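Local coordinates for protein aminodeoxyfutalosine deaminase (Deinococcus radiodurans, PDB 2IMR) that catalyses the zinc-dependent deamination of aminodeoxyfutalosine to futalosine in menaquinone biosynthesis and, less well, deaminates adenosine and several related nucleosides, at residues R39-D44 / V59-E64; G137-T142 / L163-L168; C325-H330 / G359-V364; L351-V356 / R365-F370. All blocks are in the same frame, centred on the assembly; numbering follows the deposited sequence.

Contact 1: R39-D44 / V59-E64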
loop_
_atom_site.group_PDB
_atom_site.type_symbol
_atom_site.label_atom_id
_atom_site.label_comp_id
_atom_site.label_asym_id
_atom_site.label_seq_id
_atom_site.Cartn_x
_atom_site.Cartn_y
_atom_site.Cartn_z
ATOM N N ARG A 39 -15.483 15.158 -28.966
ATOM C CA ARG A 39 -14.245 14.461 -29.280
ATOM C C ARG A 39 -14.329 13.120 -28.567
ATOM O O ARG A 39 -14.686 13.065 -27.392
ATOM C CB ARG A 39 -13.030 15.234 -28.760
ATOM C CG ARG A 39 -13.031 16.708 -29.119
ATOM C CD ARG A 39 -11.633 17.299 -29.052
ATOM N NE ARG A 39 -11.004 17.158 -27.742
ATOM C CZ ARG A 39 -11.438 17.737 -26.628
ATOM N NH1 ARG A 39 -12.522 18.506 -26.642
ATOM N NH2 ARG A 39 -10.769 17.564 -25.496
ATOM N N LEU A 40 -14.012 12.051 -29.285
ATOM C CA LEU A 40 -14.045 10.711 -28.719
ATOM C C LEU A 40 -12.635 10.233 -28.417
ATOM O O LEU A 40 -11.871 9.898 -29.325
ATOM C CB LEU A 40 -14.712 9.738 -29.694
ATOM C CG LEU A 40 -14.578 8.247 -29.368
ATOM C CD1 LEU A 40 -15.155 7.957 -27.988
ATOM C CD2 LEU A 40 -15.299 7.436 -30.437
ATOM N N LEU A 41 -12.290 10.216 -27.135
ATOM C CA LEU A 41 -10.972 9.762 -26.721
ATOM C C LEU A 41 -11.089 8.293 -26.364
ATOM O O LEU A 41 -11.874 7.928 -25.490
ATOM C CB LEU A 41 -10.493 10.551 -25.503
ATOM C CG LEU A 41 -10.720 12.063 -25.515
ATOM C CD1 LEU A 41 -9.890 12.689 -24.414
ATOM C CD2 LEU A 41 -10.344 12.658 -26.858
ATOM N N THR A 42 -10.317 7.447 -27.037
ATOM C CA THR A 42 -10.369 6.017 -26.757
ATOM C C THR A 42 -9.141 5.534 -25.989
ATOM O O THR A 42 -8.043 6.073 -26.136
ATOM C CB THR A 42 -10.495 5.197 -28.051
ATOM O OG1 THR A 42 -9.326 5.382 -28.857
ATOM C CG2 THR A 42 -11.719 5.640 -28.838
ATOM N N CYS A 43 -9.341 4.511 -25.166
ATOM C CA CYS A 43 -8.260 3.943 -24.368
ATOM C C CYS A 43 -8.421 2.434 -24.257
ATOM O O CYS A 43 -9.422 1.872 -24.709
ATOM C CB CYS A 43 -8.245 4.576 -22.973
ATOM S SG CYS A 43 -9.789 4.445 -22.020
ATOM N N ASP A 44 -7.436 1.774 -23.656
ATOM C CA ASP A 44 -7.503 0.329 -23.501
ATOM C C ASP A 44 -8.306 -0.024 -22.267
ATOM O O ASP A 44 -9.049 -1.005 -22.258
ATOM C CB ASP A 44 -6.098 -0.267 -23.412
ATOM C CG ASP A 44 -5.287 -0.018 -24.666
ATOM O OD1 ASP A 44 -5.852 -0.151 -25.771
ATOM O OD2 ASP A 44 -4.086 0.302 -24.553
ATOM N N VAL A 59 -14.200 8.143 -23.854
ATOM C CA VAL A 59 -14.796 9.289 -23.191
ATOM C C VAL A 59 -15.092 10.343 -24.244
ATOM O O VAL A 59 -14.209 10.719 -25.011
ATOM C CB VAL A 59 -13.840 9.907 -22.153
ATOM C CG1 VAL A 59 -14.504 11.090 -21.478
ATOM C CG2 VAL A 59 -13.440 8.863 -21.118
ATOM N N VAL A 60 -16.333 10.805 -24.308
ATOM C CA VAL A 60 -16.654 11.841 -25.277
ATOM C C VAL A 60 -16.584 13.162 -24.536
ATOM O O VAL A 60 -17.218 13.347 -23.498
ATOM C CB VAL A 60 -18.057 11.662 -25.893
ATOM C CG1 VAL A 60 -18.367 12.838 -26.819
ATOM C CG2 VAL A 60 -18.105 10.371 -26.686
ATOM N N VAL A 61 -15.790 14.078 -25.068
ATOM C CA VAL A 61 -15.628 15.372 -24.439
ATOM C C VAL A 61 -16.136 16.473 -25.358
ATOM O O VAL A 61 -15.906 16.447 -26.566
ATOM C CB VAL A 61 -14.139 15.632 -24.097
ATOM C CG1 VAL A 61 -13.981 16.976 -23.410
ATOM C CG2 VAL A 61 -13.615 14.519 -23.200
ATOM N N VAL A 62 -16.856 17.420 -24.774
ATOM C CA VAL A 62 -17.379 18.561 -25.513
ATOM C C VAL A 62 -16.773 19.771 -24.823
ATOM O O VAL A 62 -17.137 20.092 -23.692
ATOM C CB VAL A 62 -18.918 18.639 -25.430
ATOM C CG1 VAL A 62 -19.412 19.891 -26.149
ATOM C CG2 VAL A 62 -19.533 17.398 -26.058
ATOM N N GLY A 63 -15.836 20.433 -25.492
ATOM C CA GLY A 63 -15.186 21.577 -24.877
ATOM C C GLY A 63 -14.248 21.045 -23.805
ATOM O O GLY A 63 -13.280 20.352 -24.117
ATOM N N GLU A 64 -14.539 21.353 -22.545
ATOM C CA GLU A 64 -13.732 20.874 -21.424
ATOM C C GLU A 64 -14.626 20.073 -20.492
ATOM O O GLU A 64 -14.304 19.878 -19.317
ATOM C CB GLU A 64 -13.142 22.045 -20.635
ATOM C CG GLU A 64 -12.195 22.933 -21.407
ATOM C CD GLU A 64 -11.651 24.059 -20.550
ATOM O OE1 GLU A 64 -10.985 23.764 -19.536
ATOM O OE2 GLU A 64 -11.899 25.238 -20.883
HETATM O O HOH W 1 -11.064 19.237 -23.362
HETATM O O HOH W 2 -14.666 19.780 -27.986
#
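Arg39, Leu40 and Leu41 face Val61, Val60 and Val59 across two antiparallel neighbouring strands, whose short axes run 149° apart in direction. Arg39 with Val61 and Leu41 with Val59 are hydrogen-bonded pairs, each closed by two N-H...O bonds; Arg39 N reaches Val61 O at 2.8 Å. Leu40 and Val60 form the non-hydrogen-bonded pair between them, and beside it a CA-H...O contact joins Val60 CA to Arg39 O, with 3.1 Å between CA and O. On the face of Leu40 and Val60, Leu40 CD1 meets Val60 CG2 at 4.0 Å, and Leu75 of helix 72-78 touches both side chains. The other face carries Arg39, Leu41, Val59 and Val61. Here a bend at chi3 (-58°) turns Arg39 NE back toward the other strand; the guanidinium lies over Val61 CB, and Arg39 NH1 stands 3.9 Å from Val61 CG1. Arg39 NH1 donates a nearly straight bond to Gly63 O, 3.2 Å away and near the guanidinium plane. Two waters reinforce this grip: one joins Arg39 NH2 to Gly63 O, the other takes hydrogens from Arg39 NH1 and Gly63 N. The arginine is thus tied to the loop after strand 57-62. Strand 83-86 flanks 38-43 on its other side and 65-70 flanks 57-62, making a small mixed sheet away from the zinc site, consistent with the composite beta domain that accompanies the barrel in many amidohydrolases.

Contact 2: G137-T142 / L163-L168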
loop_
_atom_site.group_PDB
_atom_site.type_symbol
_atom_site.label_atom_id
_atom_site.label_comp_id
_atom_site.label_asym_id
_atom_site.label_seq_id
_atom_site.Cartn_x
_atom_site.Cartn_y
_atom_site.Cartn_z
ATOM N N GLY A 137 9.234 14.252 -0.879
ATOM C CA GLY A 137 8.466 13.113 -1.353
ATOM C C GLY A 137 7.002 13.497 -1.500
ATOM O O GLY A 137 6.348 13.147 -2.477
ATOM N N ALA A 138 6.475 14.223 -0.521
ATOM C CA ALA A 138 5.087 14.652 -0.585
ATOM C C ALA A 138 4.906 15.562 -1.802
ATOM O O ALA A 138 3.880 15.508 -2.477
ATOM C CB ALA A 138 4.704 15.392 0.695
ATOM N N ASP A 139 5.903 16.400 -2.079
ATOM C CA ASP A 139 5.821 17.293 -3.236
ATOM C C ASP A 139 5.680 16.451 -4.502
ATOM O O ASP A 139 4.863 16.747 -5.380
ATOM C CB ASP A 139 7.076 18.172 -3.349
ATOM C CG ASP A 139 7.157 19.229 -2.263
ATOM O OD1 ASP A 139 6.121 19.540 -1.635
ATOM O OD2 ASP A 139 8.264 19.766 -2.047
ATOM N N THR A 140 6.479 15.393 -4.587
ATOM C CA THR A 140 6.450 14.500 -5.742
ATOM C C THR A 140 5.060 13.878 -5.915
ATOM O O THR A 140 4.528 13.815 -7.025
ATOM C CB THR A 140 7.508 13.385 -5.596
ATOM O OG1 THR A 140 8.815 13.975 -5.564
ATOM C CG2 THR A 140 7.431 12.410 -6.765
ATOM N N LEU A 141 4.469 13.425 -4.814
ATOM C CA LEU A 141 3.142 12.828 -4.871
ATOM C C LEU A 141 2.129 13.819 -5.438
ATOM O O LEU A 141 1.267 13.455 -6.237
ATOM C CB LEU A 141 2.699 12.388 -3.474
ATOM C CG LEU A 141 3.415 11.171 -2.885
ATOM C CD1 LEU A 141 3.027 10.996 -1.421
ATOM C CD2 LEU A 141 3.053 9.936 -3.694
ATOM N N THR A 142 2.228 15.073 -5.013
ATOM C CA THR A 142 1.308 16.095 -5.495
ATOM C C THR A 142 1.509 16.366 -6.980
ATOM O O THR A 142 0.537 16.512 -7.726
ATOM C CB THR A 142 1.470 17.400 -4.702
ATOM O OG1 THR A 142 1.168 17.149 -3.325
ATOM C CG2 THR A 142 0.519 18.477 -5.233
ATOM N N LEU A 163 1.404 15.954 8.611
ATOM C CA LEU A 163 0.052 16.144 9.097
ATOM C C LEU A 163 -0.433 17.554 8.743
ATOM O O LEU A 163 -1.631 17.789 8.600
ATOM C CB LEU A 163 0.037 15.913 10.612
ATOM C CG LEU A 163 -1.199 15.295 11.267
ATOM C CD1 LEU A 163 -1.747 14.137 10.434
ATOM C CD2 LEU A 163 -0.805 14.822 12.668
ATOM N N ALA A 164 0.507 18.479 8.567
ATOM C CA ALA A 164 0.176 19.867 8.239
ATOM C C ALA A 164 0.134 20.164 6.736
ATOM O O ALA A 164 -0.125 21.300 6.330
ATOM C CB ALA A 164 1.165 20.806 8.922
ATOM N N ARG A 165 0.387 19.152 5.912
ATOM C CA ARG A 165 0.361 19.330 4.461
ATOM C C ARG A 165 -1.079 19.383 3.959
ATOM O O ARG A 165 -1.773 18.369 3.914
ATOM C CB ARG A 165 1.102 18.182 3.769
ATOM C CG ARG A 165 2.615 18.168 3.992
ATOM C CD ARG A 165 3.343 19.191 3.130
ATOM N NE ARG A 165 3.135 18.945 1.705
ATOM C CZ ARG A 165 4.113 18.835 0.812
ATOM N NH1 ARG A 165 5.379 18.949 1.191
ATOM N NH2 ARG A 165 3.824 18.612 -0.465
ATOM N N GLU A 166 -1.522 20.572 3.570
ATOM C CA GLU A 166 -2.882 20.755 3.079
ATOM C C GLU A 166 -3.118 20.098 1.721
ATOM O O GLU A 166 -4.262 19.879 1.322
ATOM C CB GLU A 166 -3.199 22.251 2.985
ATOM C CG GLU A 166 -3.106 22.984 4.314
ATOM C CD GLU A 166 -3.401 24.467 4.180
ATOM O OE1 GLU A 166 -4.518 24.812 3.739
ATOM O OE2 GLU A 166 -2.516 25.286 4.514
ATOM N N ASP A 167 -2.038 19.765 1.022
ATOM C CA ASP A 167 -2.142 19.163 -0.305
ATOM C C ASP A 167 -2.215 17.637 -0.331
ATOM O O ASP A 167 -2.521 17.047 -1.371
ATOM C CB ASP A 167 -0.974 19.640 -1.176
ATOM C CG ASP A 167 0.377 19.263 -0.602
ATOM O OD1 ASP A 167 0.564 19.400 0.625
ATOM O OD2 ASP A 167 1.258 18.840 -1.380
ATOM N N LEU A 168 -1.941 17.000 0.804
ATOM C CA LEU A 168 -1.983 15.540 0.892
ATOM C C LEU A 168 -3.348 15.010 1.318
ATOM O O LEU A 168 -4.108 15.696 2.004
ATOM C CB LEU A 168 -0.950 15.028 1.903
ATOM C CG LEU A 168 0.544 15.082 1.586
ATOM C CD1 LEU A 168 1.325 14.609 2.815
ATOM C CD2 LEU A 168 0.856 14.202 0.382
HETATM O O HOH W 3 -1.008 15.038 -2.733
#
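Arg165 is held between two aspartates, Asp139 on the helix and Asp167 in its own turn. It grips Asp167 side-on, Arg165 NE to Asp167 OD1 at 2.8 Å and Arg165 NH2 to Asp167 OD2 at 2.7 Å, each on the syn lone pair and close to the guanidinium plane. Asp139 OD1 takes a bent bond from Arg165 NH2, also 2.7 Å long, and a weak one from NH1; it is met on its anti side, with the carboxylate plane turned 35° from the guanidinium. Thr142 OG1 donates to Asp167 OD2 at 2.6 Å, so that this oxygen accepts from both the threonine and the arginine. A water hydrogen-bonds to Thr142 OG1 and Asp167 O, making a second link between helix and turn. Bends at chi2 (-78°) and chi3 (-60°) of Arg165 curl CD and NE back toward the helix. The guanidinium is stacked over Ala138 CB, which stands 3.4 Å from its plane at the centre. Next to the guanidinium, Leu168 CD2 packs on Ala138 CB at 4.0 Å and on Leu141 CD1 at 4.3 Å. A methionine in place of Arg165 would probably leave Asp139 OD1 and Asp167 OD2, 4.9 Å apart, without the cation between them. Outside the two segments, Gln135 OE1 accepts from Arg165 NH1, while Arg203 bonds the backbone oxygens of Arg165 and Leu168. The chemistry implies a salt-bridge network in which one positive charge probably offsets two negative ones, fastening the turn before strand 170-176 to helix 130-143.

Contact 3: C325-H330 / G359-V364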
loop_
_atom_site.group_PDB
_atom_site.type_symbol
_atom_site.label_atom_id
_atom_site.label_comp_id
_atom_site.label_asym_id
_atom_site.label_seq_id
_atom_site.Cartn_x
_atom_site.Cartn_y
_atom_site.Cartn_z
ATOM N N CYS A 325 3.029 -4.307 -3.663
ATOM C CA CYS A 325 4.012 -3.367 -4.212
ATOM C C CYS A 325 4.866 -4.184 -5.189
ATOM O O CYS A 325 5.935 -4.686 -4.838
ATOM C CB CYS A 325 4.890 -2.796 -3.083
ATOM S SG CYS A 325 3.975 -1.984 -1.722
ATOM N N PRO A 326 4.394 -4.328 -6.436
ATOM C CA PRO A 326 5.064 -5.089 -7.498
ATOM C C PRO A 326 6.567 -4.898 -7.679
ATOM O O PRO A 326 7.344 -5.829 -7.476
ATOM C CB PRO A 326 4.274 -4.700 -8.745
ATOM C CG PRO A 326 2.908 -4.475 -8.207
ATOM C CD PRO A 326 3.189 -3.671 -6.961
ATOM N N ARG A 327 6.987 -3.704 -8.072
ATOM C CA ARG A 327 8.407 -3.479 -8.290
ATOM C C ARG A 327 9.255 -3.757 -7.060
ATOM O O ARG A 327 10.302 -4.396 -7.156
ATOM C CB ARG A 327 8.638 -2.057 -8.796
ATOM C CG ARG A 327 8.089 -1.863 -10.198
ATOM C CD ARG A 327 8.332 -0.451 -10.700
ATOM N NE ARG A 327 7.642 0.538 -9.880
ATOM C CZ ARG A 327 7.664 1.844 -10.120
ATOM N NH1 ARG A 327 8.343 2.321 -11.161
ATOM N NH2 ARG A 327 7.008 2.674 -9.321
ATOM N N SER A 328 8.800 -3.286 -5.903
ATOM C CA SER A 328 9.539 -3.510 -4.672
ATOM C C SER A 328 9.782 -4.999 -4.431
ATOM O O SER A 328 10.898 -5.402 -4.104
ATOM C CB SER A 328 8.783 -2.917 -3.477
ATOM O OG SER A 328 9.497 -3.144 -2.274
ATOM N N ASN A 329 8.745 -5.819 -4.592
ATOM C CA ASN A 329 8.898 -7.258 -4.373
ATOM C C ASN A 329 9.928 -7.852 -5.318
ATOM O O ASN A 329 10.696 -8.739 -4.941
ATOM C CB ASN A 329 7.575 -7.997 -4.574
ATOM C CG ASN A 329 6.528 -7.626 -3.543
ATOM O OD1 ASN A 329 6.835 -7.066 -2.487
ATOM N ND2 ASN A 329 5.285 -7.956 -3.837
ATOM N N HIS A 330 9.941 -7.365 -6.552
ATOM C CA HIS A 330 10.884 -7.863 -7.534
ATOM C C HIS A 330 12.324 -7.504 -7.165
ATOM O O HIS A 330 13.201 -8.369 -7.143
ATOM C CB HIS A 330 10.547 -7.310 -8.922
ATOM C CG HIS A 330 11.591 -7.606 -9.950
ATOM N ND1 HIS A 330 11.908 -8.891 -10.337
ATOM C CD2 HIS A 330 12.438 -6.790 -10.622
ATOM C CE1 HIS A 330 12.909 -8.852 -11.200
ATOM N NE2 HIS A 330 13.248 -7.589 -11.390
ATOM N N GLY A 359 11.169 0.539 -4.573
ATOM C CA GLY A 359 10.118 0.679 -5.570
ATOM C C GLY A 359 10.406 1.581 -6.761
ATOM O O GLY A 359 9.538 1.778 -7.608
ATOM N N GLU A 360 11.611 2.137 -6.821
ATOM C CA GLU A 360 12.011 3.012 -7.923
ATOM C C GLU A 360 11.397 4.409 -7.869
ATOM O O GLU A 360 12.124 5.401 -7.754
ATOM C CB GLU A 360 11.679 2.361 -9.274
ATOM C CG GLU A 360 12.544 1.163 -9.622
ATOM C CD GLU A 360 12.206 0.583 -10.986
ATOM O OE1 GLU A 360 12.104 1.358 -11.964
ATOM O OE2 GLU A 360 12.048 -0.649 -11.083
ATOM N N THR A 361 10.071 4.493 -7.972
ATOM C CA THR A 361 9.381 5.785 -7.934
ATOM C C THR A 361 8.085 5.714 -7.128
ATOM O O THR A 361 7.631 4.634 -6.763
ATOM C CB THR A 361 9.002 6.277 -9.345
ATOM O OG1 THR A 361 7.851 5.554 -9.804
ATOM C CG2 THR A 361 10.164 6.072 -10.318
ATOM N N LEU A 362 7.493 6.879 -6.877
ATOM C CA LEU A 362 6.251 6.989 -6.116
ATOM C C LEU A 362 5.031 6.987 -7.035
ATOM O O LEU A 362 3.906 7.222 -6.591
ATOM C CB LEU A 362 6.259 8.281 -5.290
ATOM C CG LEU A 362 7.344 8.383 -4.215
ATOM C CD1 LEU A 362 7.298 9.749 -3.547
ATOM C CD2 LEU A 362 7.145 7.276 -3.187
ATOM N N ASN A 363 5.263 6.701 -8.313
ATOM C CA ASN A 363 4.201 6.696 -9.318
ATOM C C ASN A 363 3.544 5.328 -9.507
ATOM O O ASN A 363 4.090 4.462 -10.184
ATOM C CB ASN A 363 4.773 7.171 -10.656
ATOM C CG ASN A 363 3.701 7.439 -11.682
ATOM O OD1 ASN A 363 2.528 7.135 -11.460
ATOM N ND2 ASN A 363 4.094 8.014 -12.818
ATOM N N VAL A 364 2.359 5.150 -8.932
ATOM C CA VAL A 364 1.634 3.879 -9.033
ATOM C C VAL A 364 1.250 3.491 -10.462
ATOM O O VAL A 364 0.998 2.319 -10.740
ATOM C CB VAL A 364 0.361 3.892 -8.138
ATOM C CG1 VAL A 364 -0.530 2.689 -8.448
ATOM C CG2 VAL A 364 0.773 3.845 -6.679
#
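Close to the zinc site, Arg327 on the short helix 326-331 reaches into the loop 359-364, where Gly359, Glu360 and Thr361 receive its guanidinium. The chain is extended at chi2 (-180°) and bends at chi3 (-63°), which places NE beside Gly359 O. Arg327 NH2 donates to Thr361 OG1 at 3.0 Å, with the oxygen near the guanidinium plane. Thr361 OG1 also accepts from Asn363 N at 3.2 Å, an ST turn, and bonds Glu366 OE1. Over one face lie Gly359 O, 3.0 Å above the guanidinium plane of Arg327 and offset toward the rim, and Glu360 CB; the angles are too poor for hydrogen bonds to Arg327, and Gly359 O accepts instead from Thr361 N. Glu360 OE1 is 4.0 Å from Arg327 NH1 in a long ion pair, and Glu360 OE2 bonds His331. Closer carboxylates come from helix 365-374: Glu367 pairs with NE and Glu366 with NH1. An alanine at Arg327 would probably leave Glu366 and Glu367 without their cation, take the NH2 donor from Thr361 OG1 and open a gap beside Gly359. Ser328 OG bonds Ser358 and Asp354 OD2, consistent with a second-shell place behind that assigned zinc-binding residue. The arrangement belongs to the catalytic end of an amidohydrolase TIM barrel, where loops following the strands meet around the metal.

Contact 4: L351-V356 / R365-F370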
loop_
_atom_site.group_PDB
_atom_site.type_symbol
_atom_site.label_atom_id
_atom_site.label_comp_id
_atom_site.label_asym_id
_atom_site.label_seq_id
_atom_site.Cartn_x
_atom_site.Cartn_y
_atom_site.Cartn_z
ATOM N N LEU A 351 -2.808 -1.034 -4.616
ATOM C CA LEU A 351 -1.437 -0.940 -5.090
ATOM C C LEU A 351 -0.613 0.133 -4.387
ATOM O O LEU A 351 -1.113 1.205 -4.049
ATOM C CB LEU A 351 -1.428 -0.663 -6.594
ATOM C CG LEU A 351 -1.697 -1.849 -7.515
ATOM C CD1 LEU A 351 -2.094 -1.348 -8.898
ATOM C CD2 LEU A 351 -0.453 -2.716 -7.594
ATOM N N GLY A 352 0.662 -0.178 -4.183
ATOM C CA GLY A 352 1.586 0.753 -3.557
ATOM C C GLY A 352 2.916 0.615 -4.281
ATOM O O GLY A 352 3.111 -0.339 -5.028
ATOM N N THR A 353 3.829 1.560 -4.073
ATOM C CA THR A 353 5.138 1.505 -4.711
ATOM C C THR A 353 6.190 1.168 -3.664
ATOM O O THR A 353 7.319 0.809 -4.000
ATOM C CB THR A 353 5.537 2.877 -5.306
ATOM O OG1 THR A 353 5.600 3.843 -4.247
ATOM C CG2 THR A 353 4.525 3.340 -6.347
ATOM N N ASP A 354 5.802 1.278 -2.395
ATOM C CA ASP A 354 6.717 1.066 -1.278
ATOM C C ASP A 354 7.644 2.287 -1.371
ATOM O O ASP A 354 7.431 3.148 -2.221
ATOM C CB ASP A 354 7.511 -0.231 -1.453
ATOM C CG ASP A 354 7.900 -0.856 -0.134
ATOM O OD1 ASP A 354 7.774 -0.183 0.905
ATOM O OD2 ASP A 354 8.343 -2.020 -0.138
ATOM N N SER A 355 8.651 2.392 -0.510
ATOM C CA SER A 355 9.561 3.542 -0.583
ATOM C C SER A 355 10.350 3.453 -1.890
ATOM O O SER A 355 10.423 2.385 -2.501
ATOM C CB SER A 355 10.534 3.536 0.596
ATOM O OG SER A 355 11.671 2.746 0.305
ATOM N N VAL A 356 10.951 4.562 -2.321
ATOM C CA VAL A 356 11.713 4.550 -3.567
ATOM C C VAL A 356 13.003 3.738 -3.472
ATOM O O VAL A 356 13.638 3.449 -4.490
ATOM C CB VAL A 356 12.071 5.979 -4.028
ATOM C CG1 VAL A 356 10.803 6.743 -4.373
ATOM C CG2 VAL A 356 12.854 6.696 -2.940
ATOM N N ARG A 365 1.206 4.457 -11.377
ATOM C CA ARG A 365 0.865 4.130 -12.761
ATOM C C ARG A 365 1.883 3.116 -13.275
ATOM O O ARG A 365 1.573 2.256 -14.102
ATOM C CB ARG A 365 0.907 5.382 -13.647
ATOM C CG ARG A 365 -0.036 6.489 -13.204
ATOM C CD ARG A 365 0.100 7.691 -14.124
ATOM N NE ARG A 365 -0.745 8.814 -13.733
ATOM C CZ ARG A 365 -0.587 9.523 -12.620
ATOM N NH1 ARG A 365 0.387 9.230 -11.769
ATOM N NH2 ARG A 365 -1.393 10.544 -12.366
ATOM N N GLU A 366 3.105 3.226 -12.777
ATOM C CA GLU A 366 4.175 2.333 -13.180
ATOM C C GLU A 366 4.023 0.935 -12.583
ATOM O O GLU A 366 4.506 -0.045 -13.153
ATOM C CB GLU A 366 5.520 2.969 -12.817
ATOM C CG GLU A 366 5.866 4.121 -13.776
ATOM C CD GLU A 366 6.946 5.059 -13.268
ATOM O OE1 GLU A 366 7.704 4.686 -12.355
ATOM O OE2 GLU A 366 7.043 6.182 -13.805
ATOM N N GLU A 367 3.338 0.839 -11.449
ATOM C CA GLU A 367 3.113 -0.459 -10.820
ATOM C C GLU A 367 2.042 -1.196 -11.607
ATOM O O GLU A 367 2.048 -2.419 -11.685
ATOM C CB GLU A 367 2.658 -0.289 -9.368
ATOM C CG GLU A 367 3.686 0.379 -8.458
ATOM C CD GLU A 367 4.977 -0.417 -8.309
ATOM O OE1 GLU A 367 4.993 -1.617 -8.655
ATOM O OE2 GLU A 367 5.977 0.166 -7.825
ATOM N N VAL A 368 1.113 -0.440 -12.188
ATOM C CA VAL A 368 0.047 -1.033 -12.986
ATOM C C VAL A 368 0.685 -1.697 -14.202
ATOM O O VAL A 368 0.360 -2.830 -14.550
ATOM C CB VAL A 368 -0.973 0.042 -13.444
ATOM C CG1 VAL A 368 -1.919 -0.534 -14.501
ATOM C CG2 VAL A 368 -1.774 0.532 -12.243
ATOM N N THR A 369 1.605 -0.984 -14.839
ATOM C CA THR A 369 2.296 -1.514 -16.002
ATOM C C THR A 369 3.057 -2.776 -15.625
ATOM O O THR A 369 2.993 -3.782 -16.328
ATOM C CB THR A 369 3.275 -0.473 -16.572
ATOM O OG1 THR A 369 2.528 0.636 -17.082
ATOM C CG2 THR A 369 4.129 -1.072 -17.683
ATOM N N PHE A 370 3.768 -2.719 -14.504
ATOM C CA PHE A 370 4.546 -3.861 -14.031
ATOM C C PHE A 370 3.636 -5.046 -13.705
ATOM O O PHE A 370 3.959 -6.191 -14.019
ATOM C CB PHE A 370 5.336 -3.480 -12.773
ATOM C CG PHE A 370 6.463 -4.421 -12.459
ATOM C CD1 PHE A 370 7.660 -4.352 -13.167
ATOM C CD2 PHE A 370 6.324 -5.391 -11.474
ATOM C CE1 PHE A 370 8.704 -5.237 -12.897
ATOM C CE2 PHE A 370 7.358 -6.279 -11.197
ATOM C CZ PHE A 370 8.552 -6.203 -11.910
HETATM O O HOH W 4 6.821 -1.224 -5.667
#
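Glu367 leans from its helix onto the backbone of Gly352 and Thr353. Its CB lies 4.3 Å from Leu351 CD2, at the start of the contact. Glu367 CG, anti to the carbonyl carbon (chi1 -63°), meets Gly352 O at 3.6 Å and Thr353 CG2 at 3.7 Å. A bend at chi2 (-63°) brings Glu367 CD over the same region, 3.8 Å from Gly352 O. At the tip, Glu367 OE2 comes within 3.5 Å of Thr353 CA without a direct hydrogen bond to the segment; a water instead donates to both Glu367 OE2 and Thr353 O, each at 2.7 Å, and holds the carboxylate together with the Arg327 salt bridge. On the next residue, Val368 CG2 packs on Leu351 CD1 at 3.9 Å, their side chains crossing at about a right angle, and Ala387 of helix 380-395 touches both. Thr353 OG1 gives its hydrogen to Asp354 O at 2.8 Å and is bonded by Asn97 ND2. Asp354, assigned as a zinc-binding residue, follows Thr353 directly in the chain. This strand-loop-helix unit is characteristic of the end of the last barrel strand in the amidohydrolase fold, where the metal-binding aspartate lies.

From the N terminus, contact 1 comes first, closing the 14 residues between 39-44 and 59-64 within the small beta domain, about 27 to 30 Å, centre to centre, from the other three. The chain then enters the barrel, where contact 2 closes the 20 residues holding strand 149-153 and helix 156-163, and joins helix 130-143 to the turn leading into strand 170-176. Contacts 3 and 4 come last and cross, their segments alternating as 325-330, 351-356, 359-364 and 365-370; their centres lie 4 Å apart. Together they bind helix 326-331, the loop after strand 349-351 and helix 365-374 beside the zinc site. Contact 2 touches contact 3 where Gly137, Thr140 and Leu141 pack against Leu362.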